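Local structure of light Chain (Clostridium botulinum, 6BVD) at residues A[3-8]-A[99-104]; A[77-80]-A[84-87]; A[236-241]-A[292-297]. The protein is a zinc metalloendopeptidase, the protease light chain of a mosaic botulinum neurotoxin, and probably cleaves a SNARE protein as its relatives do. All coordinates share one frame; numbering follows the deposited sequence.

Contact 1: residues A[3-8]-A[99-104]; sequences MPVVIN and RINSKP
Asn101 reaches across from the end of helix 83-100 and uses both arms of its carboxamide on the backbone of Val5, a compact example of how one amide side chain can tie an extended N-terminal segment to a helix end. The amide nitrogen ND2 donates to Val5 O at 2.8 Å. This bond is bent, with an N-H...O angle of 136°; Val5 O lies 18° out of the amide plane, and ND2 is tilted from the plane of the carbonyl. The other arm works through water: a single molecule accepts from Val5 N at 2.8 Å and donates to Asn101 OD1 at 2.6 Å. Val5 O can only accept, which places the amide nitrogen on its side; the water bridge fits the oxygen on the other. With chi1 at -143°, away from a staggered value, the asparagine is turned to serve both partners at once. Apolar atoms border the amide. Val5 CG2 lies 4.0 Å from Asn101 ND2, its side chain crossing that of Asn101 at a slant, while Ile7 runs antiparallel alongside and brings CG1 to the same nitrogen. Asn101 itself is the first residue past the helix, within a type I turn from Ile100 to Lys103. Helix 104-115 flanks the site, Gln107 touching Pro4 and Glu111 touching Val5, while Ile7 rests on Phe97 and Lys98 of helix 83-100.

Contact 2: residues A[77-80]-A[84-87]; sequences PNYL and TEKN
Glu85 and Lys86, neighbours in the first turn of helix 83-100, hold the two polar backbone atoms of Leu80 between them, illustrating how a loop can be fastened to the helix it leads into by side chains of that helix. Glu85 OE1 accepts from Leu80 N at 2.9 Å; the bond is fairly straight, 159° at the hydrogen, although the N-H arrives from above the carboxylate plane. Lys86 NZ supplies the second link, donating to Leu80 O at 3.1 Å from above the carbonyl plane. The lysine chain runs extended to CE and then bends (chi4 74°), which turns the ammonium group back onto the carbonyl, with CE also close to Leu80 O at 3.4 Å. Glu85, by contrast, keeps CG anti to its own nitrogen and stretches straight out to the loop.

The carboxylate has a further neighbour in Tyr79. Its OE2 lies 3.4 Å from both Tyr79 CD1 and Tyr79 CE1, approaching the ring obliquely, and the ring and carboxylate planes stand 66° apart. The tyrosine hydroxyl is engaged elsewhere, in a hydrogen bond with Glu200. Within the loop itself, Leu80 CG lies 3.6 Å above one face of the neighbouring Tyr79 ring, offset toward its rim. Across to the helix, the Leu80 CD2 methyl makes van der Waals contact with the backbone carbonyl at Glu85 O, 3.6 Å away, and sits beside Glu85 CG. The positive phi of Leu80 belongs to the bend by which the loop enters the helix. Around this corner, Tyr89 of helix 83-100 touches both Tyr79 and Leu80, and the Tyr79 ring meets Tyr201 of strand 201-208 edge-to-face.

Contact 3: residues A[236-241]-A[292-297]; sequences GLYGTY and SDYKRI
Tyr238 and Tyr294 form a buried tertiary contact in which a side chain of helix 280-301 binds a backbone carbonyl just past the end of helix 222-237. The phenol oxygen Tyr294 OH donates to Tyr238 O at 2.9 Å, lying in the carbonyl plane on a lone pair, while the carbonyl oxygen in turn sits at the edge of the Tyr294 ring and in its plane. Tyr294 CG stands anti to its own carbonyl carbon and beside its backbone nitrogen (chi1 -74°), a setting that sends the ring out toward Tyr238. The same hydroxyl lies at the edge of the Tyr238 ring, near its plane, with Tyr294 OH 3.6 Å from Tyr238 CD1, and the two side chains meet at an oblique angle. The methyl group of Thr240 adds a lighter touch, CG2 lying 3.9 Å from Tyr294 OH.

Helix 222-237 carries the HExxH motif of zinc proteases, with His228 and His232 bound to the zinc ion, and it terminates here in a Schellman motif. Gly239 takes the positive phi (70°), with two bonds back into the last turn, one of them from Gly239 N to Gly236 O at 2.9 Å. The turn also presents Gly239 O, which a water bridges to the second helix, donating to Gly239 O at 3.1 Å and to Asp293 OD2 at 2.6 Å. Thr240 OG1 bonds back to His235 O of the same helix and to Tyr349 OH; Tyr238 OH bonds Glu112, and Leu344 and Ile348 of helix 338-348 pack against both tyrosines.

Helix 83-100 joins contacts 1 and 2: contact 2 fastens the loop leading into its start, contact 1 ties the N-terminal segment to its far end, and their centres lie about 27 Å apart. Along the chain, contact 2 is nested within the loop that contact 1 closes, and contact 3 follows both. Contact 3 is about 27 Å from contact 1 and about 38 Å from contact 2, centre to centre, with contacts 2 and 3 on opposite sides of the chain's centre. None touches another. Helix 222-237, which ends at contact 3 and bears two zinc-binding histidines, also packs against Ile100, so helices 83-100 and 222-237 touch within the same protease fold.

Contact 1: residues A[3-8]-A[99-104]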
ATOM      1  N   MET A   3      10.317   5.693 -13.734  1.00 75.14           N
ATOM      2  CA  MET A   3       9.482   6.629 -14.474  1.00 72.39           C
ATOM      3  C   MET A   3       8.240   7.019 -13.663  1.00 63.75           C
ATOM      4  O   MET A   3       7.878   8.201 -13.635  1.00 60.91           O
ATOM      5  CB  MET A   3       9.104   6.038 -15.831  1.00 78.00           C
ATOM      6  CG  MET A   3      10.282   5.326 -16.498  1.00 81.66           C
ATOM      7  SD  MET A   3       9.951   4.720 -18.162  1.00155.63           S
ATOM      8  CE  MET A   3       8.454   3.772 -17.893  1.00105.49           C
ATOM      9  N   PRO A   4       7.584   6.044 -12.986  1.00 57.00           N
ATOM     10  CA  PRO A   4       6.592   6.531 -12.016  1.00 42.67           C
ATOM     11  C   PRO A   4       7.307   7.274 -10.884  1.00 38.79           C
ATOM     12  O   PRO A   4       8.466   6.971 -10.562  1.00 29.32           O
ATOM     13  CB  PRO A   4       5.910   5.255 -11.509  1.00 40.78           C
ATOM     14  CG  PRO A   4       6.195   4.215 -12.565  1.00 40.19           C
ATOM     15  CD  PRO A   4       7.547   4.572 -13.115  1.00 47.99           C
ATOM     16  N   VAL A   5       6.648   8.274 -10.316  1.00 30.11           N
ATOM     17  CA  VAL A   5       7.297   9.082  -9.301  1.00 30.59           C
ATOM     18  C   VAL A   5       7.397   8.334  -7.966  1.00 32.14           C
ATOM     19  O   VAL A   5       6.723   7.323  -7.720  1.00 23.80           O
ATOM     20  CB  VAL A   5       6.566  10.416  -9.107  1.00 31.17           C
ATOM     21  CG1 VAL A   5       6.179  10.977 -10.452  1.00 28.92           C
ATOM     22  CG2 VAL A   5       5.334  10.252  -8.232  1.00 29.85           C
ATOM     23  N   VAL A   6       8.262   8.858  -7.111  1.00 29.16           N
ATOM     24  CA  VAL A   6       8.436   8.386  -5.756  1.00 26.63           C
ATOM     25  C   VAL A   6       7.586   9.196  -4.767  1.00 25.74           C
ATOM     26  O   VAL A   6       7.634  10.436  -4.751  1.00 25.00           O
ATOM     27  CB  VAL A   6       9.929   8.486  -5.360  1.00 31.98           C
ATOM     28  CG1 VAL A   6      10.124   8.177  -3.884  1.00 29.49           C
ATOM     29  CG2 VAL A   6      10.772   7.574  -6.263  1.00 32.65           C
ATOM     30  N   ILE A   7       6.781   8.505  -3.961  1.00 26.52           N
ATOM     31  CA  ILE A   7       6.006   9.161  -2.917  1.00 28.19           C
ATOM     32  C   ILE A   7       6.782   9.081  -1.603  1.00 24.14           C
ATOM     33  O   ILE A   7       7.131   7.989  -1.167  1.00 24.65           O
ATOM     34  CB  ILE A   7       4.600   8.512  -2.780  1.00 25.68           C
ATOM     35  CG1 ILE A   7       3.833   8.584  -4.120  1.00 27.62           C
ATOM     36  CG2 ILE A   7       3.838   9.172  -1.672  1.00 19.49           C
ATOM     37  CD1 ILE A   7       3.685  10.023  -4.692  1.00 22.84           C
ATOM     38  N   ASN A   8       7.109  10.230  -0.991  1.00 19.51           N
ATOM     39  CA  ASN A   8       7.840  10.224   0.287  1.00 22.50           C
ATOM     40  C   ASN A   8       6.943  10.098   1.516  1.00 29.13           C
ATOM     41  O   ASN A   8       5.833  10.582   1.484  1.00 27.30           O
ATOM     42  CB  ASN A   8       8.665  11.523   0.393  1.00 26.14           C
ATOM     43  CG  ASN A   8       9.598  11.689  -0.772  1.00 22.51           C
ATOM     44  OD1 ASN A   8      10.394  10.806  -1.056  1.00 24.02           O
ATOM     45  ND2 ASN A   8       9.506  12.811  -1.456  1.00 28.29           N
ATOM     46  N   ARG A  99      -2.311   5.935  -3.442  1.00 24.24           N
ATOM     47  CA  ARG A  99      -3.459   5.359  -4.178  1.00 26.42           C
ATOM     48  C   ARG A  99      -3.396   5.829  -5.646  1.00 21.58           C
ATOM     49  O   ARG A  99      -3.461   5.035  -6.577  1.00 18.49           O
ATOM     50  CB  ARG A  99      -4.774   5.765  -3.485  1.00 22.61           C
ATOM     51  CG  ARG A  99      -6.087   5.428  -4.280  1.00 23.26           C
ATOM     52  CD  ARG A  99      -7.160   4.947  -3.330  1.00 13.46           C
ATOM     53  NE  ARG A  99      -8.440   4.673  -4.004  1.00 16.81           N
ATOM     54  CZ  ARG A  99      -8.665   3.663  -4.842  1.00 21.72           C
ATOM     55  NH1 ARG A  99      -7.699   2.800  -5.167  1.00 14.49           N
ATOM     56  NH2 ARG A  99      -9.878   3.520  -5.383  1.00 20.55           N
ATOM     57  N   ILE A 100      -3.198   7.135  -5.847  1.00 17.44           N
ATOM     58  CA  ILE A 100      -3.107   7.683  -7.185  1.00 18.70           C
ATOM     59  C   ILE A 100      -1.965   7.027  -7.963  1.00 23.08           C
ATOM     60  O   ILE A 100      -2.088   6.700  -9.161  1.00 24.10           O
ATOM     61  CB  ILE A 100      -2.912   9.221  -7.151  1.00 14.94           C
ATOM     62  CG1 ILE A 100      -4.146   9.912  -6.535  1.00 16.25           C
ATOM     63  CG2 ILE A 100      -2.688   9.699  -8.538  1.00 16.50           C
ATOM     64  CD1 ILE A 100      -3.956  11.416  -6.200  1.00 12.52           C
ATOM     65  N   ASN A 101      -0.858   6.779  -7.269  1.00 24.36           N
ATOM     66  CA  ASN A 101       0.305   6.191  -7.922  1.00 28.24           C
ATOM     67  C   ASN A 101       0.176   4.669  -8.079  1.00 23.55           C
ATOM     68  O   ASN A 101       1.123   4.039  -8.510  1.00 22.79           O
ATOM     69  CB  ASN A 101       1.603   6.532  -7.127  1.00 22.91           C
ATOM     70  CG  ASN A 101       2.803   6.780  -8.032  1.00 21.86           C
ATOM     71  OD1 ASN A 101       2.661   7.228  -9.170  1.00 20.18           O
ATOM     72  ND2 ASN A 101       4.017   6.496  -7.516  1.00 21.53           N
ATOM     73  N   SER A 102      -0.975   4.075  -7.733  1.00 21.83           N
ATOM     74  CA  SER A 102      -1.084   2.592  -7.784  1.00 28.58           C
ATOM     75  C   SER A 102      -1.575   2.077  -9.127  1.00 32.07           C
ATOM     76  O   SER A 102      -1.542   0.861  -9.384  1.00 30.36           O
ATOM     77  CB  SER A 102      -1.999   2.029  -6.669  1.00 16.91           C
ATOM     78  OG  SER A 102      -3.379   2.329  -6.939  1.00 22.01           O
ATOM     79  N   LYS A 103      -2.031   2.967  -9.990  1.00 27.84           N
ATOM     80  CA  LYS A 103      -2.443   2.542 -11.326  1.00 25.93           C
ATOM     81  C   LYS A 103      -1.821   3.433 -12.372  1.00 24.99           C
ATOM     82  O   LYS A 103      -1.617   4.627 -12.114  1.00 22.16           O
ATOM     83  CB  LYS A 103      -3.972   2.564 -11.447  1.00 25.48           C
ATOM     84  CG  LYS A 103      -4.631   1.460 -10.619  1.00 36.71           C
ATOM     85  CD  LYS A 103      -6.147   1.585 -10.612  1.00 36.49           C
ATOM     86  CE  LYS A 103      -6.748   0.696  -9.549  1.00 40.65           C
ATOM     87  NZ  LYS A 103      -6.448  -0.742  -9.808  1.00 45.05           N
ATOM     88  N   PRO A 104      -1.566   2.888 -13.569  1.00 29.64           N
ATOM     89  CA  PRO A 104      -0.941   3.647 -14.669  1.00 27.98           C
ATOM     90  C   PRO A 104      -1.603   4.977 -15.003  1.00 32.67           C
ATOM     91  O   PRO A 104      -0.896   5.983 -15.183  1.00 28.70           O
ATOM     92  CB  PRO A 104      -1.048   2.682 -15.857  1.00 31.80           C
ATOM     93  CG  PRO A 104      -0.928   1.296 -15.201  1.00 31.64           C
ATOM     94  CD  PRO A 104      -1.677   1.442 -13.885  1.00 37.56           C
TER
HETATM   95  O   HOH W   1       3.935   8.447 -11.092  1.00 25.34           O

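Contact 2: residues A[77-80]-A[84-87]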
ATOM      1  N   PRO A  77     -13.540  25.681  13.609  1.00 40.47           N
ATOM      2  CA  PRO A  77     -12.318  26.484  13.688  1.00 39.80           C
ATOM      3  C   PRO A  77     -11.163  25.690  14.264  1.00 34.48           C
ATOM      4  O   PRO A  77     -10.035  26.123  14.134  1.00 37.18           O
ATOM      5  CB  PRO A  77     -12.699  27.639  14.627  1.00 38.81           C
ATOM      6  CG  PRO A  77     -14.179  27.567  14.761  1.00 44.55           C
ATOM      7  CD  PRO A  77     -14.568  26.158  14.545  1.00 39.16           C
ATOM      8  N   ASN A  78     -11.448  24.566  14.918  1.00 42.52           N
ATOM      9  CA  ASN A  78     -10.409  23.812  15.608  1.00 43.73           C
ATOM     10  C   ASN A  78      -9.773  22.698  14.775  1.00 39.71           C
ATOM     11  O   ASN A  78      -8.780  22.111  15.193  1.00 38.13           O
ATOM     12  CB  ASN A  78     -10.966  23.217  16.901  1.00 49.24           C
ATOM     13  CG  ASN A  78     -11.233  24.266  17.947  1.00 51.99           C
ATOM     14  OD1 ASN A  78     -10.433  25.178  18.143  1.00 57.05           O
ATOM     15  ND2 ASN A  78     -12.349  24.135  18.639  1.00 52.96           N
ATOM     16  N   TYR A  79     -10.314  22.420  13.592  1.00 39.43           N
ATOM     17  CA  TYR A  79      -9.700  21.419  12.719  1.00 34.35           C
ATOM     18  C   TYR A  79      -8.267  21.847  12.376  1.00 27.81           C
ATOM     19  O   TYR A  79      -8.039  23.003  12.015  1.00 28.36           O
ATOM     20  CB  TYR A  79     -10.513  21.229  11.433  1.00 35.02           C
ATOM     21  CG  TYR A  79     -10.002  20.109  10.556  1.00 34.54           C
ATOM     22  CD1 TYR A  79      -9.981  18.813  11.030  1.00 32.78           C
ATOM     23  CD2 TYR A  79      -9.545  20.344   9.251  1.00 28.04           C
ATOM     24  CE1 TYR A  79      -9.522  17.773  10.248  1.00 36.28           C
ATOM     25  CE2 TYR A  79      -9.082  19.296   8.453  1.00 29.00           C
ATOM     26  CZ  TYR A  79      -9.068  18.021   8.967  1.00 33.43           C
ATOM     27  OH  TYR A  79      -8.631  16.950   8.234  1.00 31.97           O
ATOM     28  N   LEU A  80      -7.325  20.912  12.529  1.00 28.39           N
ATOM     29  CA  LEU A  80      -5.881  21.099  12.309  1.00 30.74           C
ATOM     30  C   LEU A  80      -5.218  22.107  13.257  1.00 35.11           C
ATOM     31  O   LEU A  80      -4.205  22.684  12.909  1.00 34.83           O
ATOM     32  CB  LEU A  80      -5.574  21.507  10.862  1.00 29.97           C
ATOM     33  CG  LEU A  80      -5.873  20.505   9.740  1.00 29.17           C
ATOM     34  CD1 LEU A  80      -5.534  21.098   8.416  1.00 23.37           C
ATOM     35  CD2 LEU A  80      -5.086  19.221   9.932  1.00 31.70           C
ATOM     36  N   THR A  84      -0.934  16.637  16.482  1.00 38.81           N
ATOM     37  CA  THR A  84      -1.406  15.285  16.236  1.00 36.76           C
ATOM     38  C   THR A  84      -2.328  15.256  15.006  1.00 33.14           C
ATOM     39  O   THR A  84      -2.198  14.391  14.139  1.00 35.19           O
ATOM     40  CB  THR A  84      -2.127  14.700  17.471  1.00 37.39           C
ATOM     41  OG1 THR A  84      -1.170  14.491  18.512  1.00 39.91           O
ATOM     42  CG2 THR A  84      -2.758  13.353  17.139  1.00 32.38           C
ATOM     43  N   GLU A  85      -3.251  16.203  14.910  1.00 31.49           N
ATOM     44  CA  GLU A  85      -4.136  16.219  13.750  1.00 28.25           C
ATOM     45  C   GLU A  85      -3.417  16.654  12.453  1.00 30.10           C
ATOM     46  O   GLU A  85      -3.795  16.219  11.369  1.00 28.58           O
ATOM     47  CB  GLU A  85      -5.357  17.111  14.002  1.00 30.38           C
ATOM     48  CG  GLU A  85      -6.511  16.787  13.028  1.00 38.63           C
ATOM     49  CD  GLU A  85      -7.865  17.336  13.464  1.00 42.12           C
ATOM     50  OE1 GLU A  85      -7.934  18.482  13.959  1.00 34.94           O
ATOM     51  OE2 GLU A  85      -8.864  16.583  13.340  1.00 45.95           O
ATOM     52  N   LYS A  86      -2.397  17.508  12.543  1.00 23.04           N
ATOM     53  CA  LYS A  86      -1.620  17.836  11.345  1.00 22.41           C
ATOM     54  C   LYS A  86      -0.907  16.572  10.822  1.00 24.58           C
ATOM     55  O   LYS A  86      -0.804  16.338   9.605  1.00 22.20           O
ATOM     56  CB  LYS A  86      -0.603  18.960  11.647  1.00 20.76           C
ATOM     57  CG  LYS A  86      -1.282  20.260  12.033  1.00 28.02           C
ATOM     58  CD  LYS A  86      -0.213  21.389  12.194  1.00 35.12           C
ATOM     59  CE  LYS A  86      -0.794  22.762  12.511  1.00 37.10           C
ATOM     60  NZ  LYS A  86      -1.285  22.924  13.899  1.00 48.22           N
ATOM     61  N   ASN A  87      -0.425  15.749  11.750  1.00 25.02           N
ATOM     62  CA  ASN A  87       0.251  14.523  11.363  1.00 24.46           C
ATOM     63  C   ASN A  87      -0.733  13.539  10.721  1.00 23.26           C
ATOM     64  O   ASN A  87      -0.404  12.854   9.764  1.00 29.06           O
ATOM     65  CB  ASN A  87       0.940  13.883  12.561  1.00 23.40           C
ATOM     66  CG  ASN A  87       1.693  12.620  12.177  1.00 28.35           C
ATOM     67  OD1 ASN A  87       2.681  12.676  11.445  1.00 35.90           O
ATOM     68  ND2 ASN A  87       1.210  11.476  12.631  1.00 23.45           N
TER

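Contact 3: residues A[236-241]-A[292-297]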
ATOM      1  N   GLY A 236      -3.206  24.827 -14.910  1.00 19.11           N
ATOM      2  CA  GLY A 236      -2.455  26.036 -14.511  1.00 15.64           C
ATOM      3  C   GLY A 236      -0.951  25.950 -14.877  1.00 16.61           C
ATOM      4  O   GLY A 236      -0.349  26.912 -15.312  1.00 22.17           O
ATOM      5  N   LEU A 237      -0.367  24.779 -14.692  1.00 20.48           N
ATOM      6  CA  LEU A 237       1.055  24.556 -14.996  1.00 22.74           C
ATOM      7  C   LEU A 237       1.311  24.739 -16.487  1.00 23.25           C
ATOM      8  O   LEU A 237       2.357  25.249 -16.904  1.00 18.46           O
ATOM      9  CB  LEU A 237       1.513  23.154 -14.532  1.00 19.03           C
ATOM     10  CG  LEU A 237       1.623  22.966 -13.018  1.00 25.56           C
ATOM     11  CD1 LEU A 237       2.039  21.560 -12.641  1.00 18.49           C
ATOM     12  CD2 LEU A 237       2.663  23.979 -12.406  1.00 25.48           C
ATOM     13  N   TYR A 238       0.338  24.321 -17.303  1.00 19.94           N
ATOM     14  CA  TYR A 238       0.407  24.513 -18.742  1.00 16.93           C
ATOM     15  C   TYR A 238      -0.120  25.895 -19.195  1.00 20.47           C
ATOM     16  O   TYR A 238      -0.134  26.202 -20.388  1.00 22.27           O
ATOM     17  CB  TYR A 238      -0.357  23.368 -19.467  1.00 15.85           C
ATOM     18  CG  TYR A 238       0.509  22.146 -19.689  1.00 22.56           C
ATOM     19  CD1 TYR A 238       1.447  22.097 -20.723  1.00 24.58           C
ATOM     20  CD2 TYR A 238       0.391  21.023 -18.858  1.00 23.57           C
ATOM     21  CE1 TYR A 238       2.249  20.926 -20.931  1.00 21.15           C
ATOM     22  CE2 TYR A 238       1.191  19.891 -19.048  1.00 27.87           C
ATOM     23  CZ  TYR A 238       2.102  19.838 -20.091  1.00 27.95           C
ATOM     24  OH  TYR A 238       2.855  18.673 -20.254  1.00 32.88           O
ATOM     25  N   GLY A 239      -0.552  26.727 -18.244  1.00 24.01           N
ATOM     26  CA  GLY A 239      -0.976  28.087 -18.561  1.00 14.48           C
ATOM     27  C   GLY A 239      -2.308  28.136 -19.347  1.00 23.55           C
ATOM     28  O   GLY A 239      -2.563  29.114 -20.069  1.00 21.36           O
ATOM     29  N   THR A 240      -3.131  27.083 -19.224  1.00 22.81           N
ATOM     30  CA  THR A 240      -4.447  27.020 -19.914  1.00 26.10           C
ATOM     31  C   THR A 240      -5.598  27.251 -18.944  1.00 32.01           C
ATOM     32  O   THR A 240      -6.776  27.092 -19.305  1.00 28.24           O
ATOM     33  CB  THR A 240      -4.702  25.617 -20.569  1.00 19.83           C
ATOM     34  OG1 THR A 240      -4.927  24.673 -19.537  1.00 22.75           O
ATOM     35  CG2 THR A 240      -3.487  25.149 -21.411  1.00 21.46           C
ATOM     36  N   TYR A 241      -5.274  27.645 -17.715  1.00 29.88           N
ATOM     37  CA  TYR A 241      -6.267  27.814 -16.657  1.00 25.46           C
ATOM     38  C   TYR A 241      -7.277  28.917 -16.980  1.00 25.00           C
ATOM     39  O   TYR A 241      -6.908  30.011 -17.413  1.00 22.70           O
ATOM     40  CB  TYR A 241      -5.548  28.095 -15.340  1.00 27.59           C
ATOM     41  CG  TYR A 241      -6.337  28.087 -14.046  1.00 25.95           C
ATOM     42  CD1 TYR A 241      -6.314  26.975 -13.215  1.00 27.46           C
ATOM     43  CD2 TYR A 241      -7.052  29.213 -13.624  1.00 27.54           C
ATOM     44  CE1 TYR A 241      -6.993  26.961 -12.014  1.00 25.26           C
ATOM     45  CE2 TYR A 241      -7.732  29.211 -12.424  1.00 21.49           C
ATOM     46  CZ  TYR A 241      -7.699  28.087 -11.629  1.00 28.31           C
ATOM     47  OH  TYR A 241      -8.382  28.060 -10.434  1.00 35.60           O
ATOM     48  N   SER A 292      -2.358  30.574 -29.687  1.00 24.24           N
ATOM     49  CA  SER A 292      -1.770  31.884 -29.765  1.00 28.31           C
ATOM     50  C   SER A 292      -0.735  32.126 -28.625  1.00 35.24           C
ATOM     51  O   SER A 292       0.359  32.656 -28.874  1.00 34.14           O
ATOM     52  CB  SER A 292      -2.890  32.926 -29.730  1.00 30.17           C
ATOM     53  OG  SER A 292      -2.365  34.221 -29.661  1.00 37.72           O
ATOM     54  N   ASP A 293      -1.046  31.708 -27.405  1.00 26.81           N
ATOM     55  CA  ASP A 293      -0.110  31.878 -26.274  1.00 32.55           C
ATOM     56  C   ASP A 293       1.160  31.035 -26.458  1.00 31.72           C
ATOM     57  O   ASP A 293       2.265  31.489 -26.145  1.00 27.51           O
ATOM     58  CB  ASP A 293      -0.761  31.500 -24.952  1.00 27.76           C
ATOM     59  CG  ASP A 293      -1.818  32.510 -24.500  1.00 34.00           C
ATOM     60  OD1 ASP A 293      -1.765  33.654 -24.950  1.00 32.49           O
ATOM     61  OD2 ASP A 293      -2.652  32.159 -23.643  1.00 29.76           O
ATOM     62  N   TYR A 294       1.010  29.806 -26.948  1.00 22.90           N
ATOM     63  CA  TYR A 294       2.205  28.968 -27.158  1.00 25.67           C
ATOM     64  C   TYR A 294       3.074  29.482 -28.296  1.00 22.87           C
ATOM     65  O   TYR A 294       4.295  29.345 -28.205  1.00 21.47           O
ATOM     66  CB  TYR A 294       1.850  27.496 -27.414  1.00 23.93           C
ATOM     67  CG  TYR A 294       1.402  26.750 -26.186  1.00 21.40           C
ATOM     68  CD1 TYR A 294       1.219  27.413 -24.975  1.00 23.22           C
ATOM     69  CD2 TYR A 294       1.157  25.385 -26.233  1.00 18.15           C
ATOM     70  CE1 TYR A 294       0.819  26.747 -23.871  1.00 21.00           C
ATOM     71  CE2 TYR A 294       0.751  24.703 -25.111  1.00 25.66           C
ATOM     72  CZ  TYR A 294       0.577  25.400 -23.931  1.00 21.69           C
ATOM     73  OH  TYR A 294       0.179  24.724 -22.805  1.00 17.13           O
ATOM     74  N   LYS A 295       2.480  30.076 -29.345  1.00 25.58           N
ATOM     75  CA  LYS A 295       3.268  30.724 -30.410  1.00 26.61           C
ATOM     76  C   LYS A 295       4.112  31.881 -29.856  1.00 30.40           C
ATOM     77  O   LYS A 295       5.267  32.094 -30.290  1.00 30.40           O
ATOM     78  CB  LYS A 295       2.386  31.238 -31.538  1.00 28.34           C
ATOM     79  CG  LYS A 295       1.916  30.167 -32.544  1.00 34.35           C
ATOM     80  CD  LYS A 295       0.936  30.758 -33.570  1.00 25.75           C
ATOM     81  CE  LYS A 295       0.461  29.675 -34.555  1.00 38.26           C
ATOM     82  NZ  LYS A 295      -0.582  30.148 -35.502  1.00 37.52           N
ATOM     83  N   ARG A 296       3.523  32.660 -28.956  1.00 28.67           N
ATOM     84  CA  ARG A 296       4.269  33.739 -28.316  1.00 33.05           C
ATOM     85  C   ARG A 296       5.418  33.184 -27.477  1.00 28.24           C
ATOM     86  O   ARG A 296       6.494  33.771 -27.465  1.00 29.16           O
ATOM     87  CB  ARG A 296       3.368  34.595 -27.443  1.00 34.80           C
ATOM     88  CG  ARG A 296       2.345  35.381 -28.235  1.00 52.70           C
ATOM     89  CD  ARG A 296       1.489  36.267 -27.340  1.00 66.14           C
ATOM     90  NE  ARG A 296       0.447  36.987 -28.072  1.00 88.06           N
ATOM     91  CZ  ARG A 296      -0.502  37.734 -27.502  1.00 99.15           C
ATOM     92  NH1 ARG A 296      -0.541  37.892 -26.183  1.00101.84           N
ATOM     93  NH2 ARG A 296      -1.412  38.338 -28.251  1.00102.08           N
ATOM     94  N   ILE A 297       5.202  32.060 -26.791  1.00 29.39           N
ATOM     95  CA  ILE A 297       6.283  31.488 -25.958  1.00 30.20           C
ATOM     96  C   ILE A 297       7.416  30.948 -26.836  1.00 26.80           C
ATOM     97  O   ILE A 297       8.577  31.151 -26.503  1.00 24.28           O
ATOM     98  CB  ILE A 297       5.748  30.439 -24.991  1.00 30.17           C
ATOM     99  CG1 ILE A 297       4.884  31.141 -23.939  1.00 27.13           C
ATOM    100  CG2 ILE A 297       6.859  29.581 -24.298  1.00 20.21           C
ATOM    101  CD1 ILE A 297       4.141  30.197 -23.030  1.00 22.99           C
TER
HETATM  102  O   HOH W   2      -3.723  29.904 -22.782  1.00 27.32           O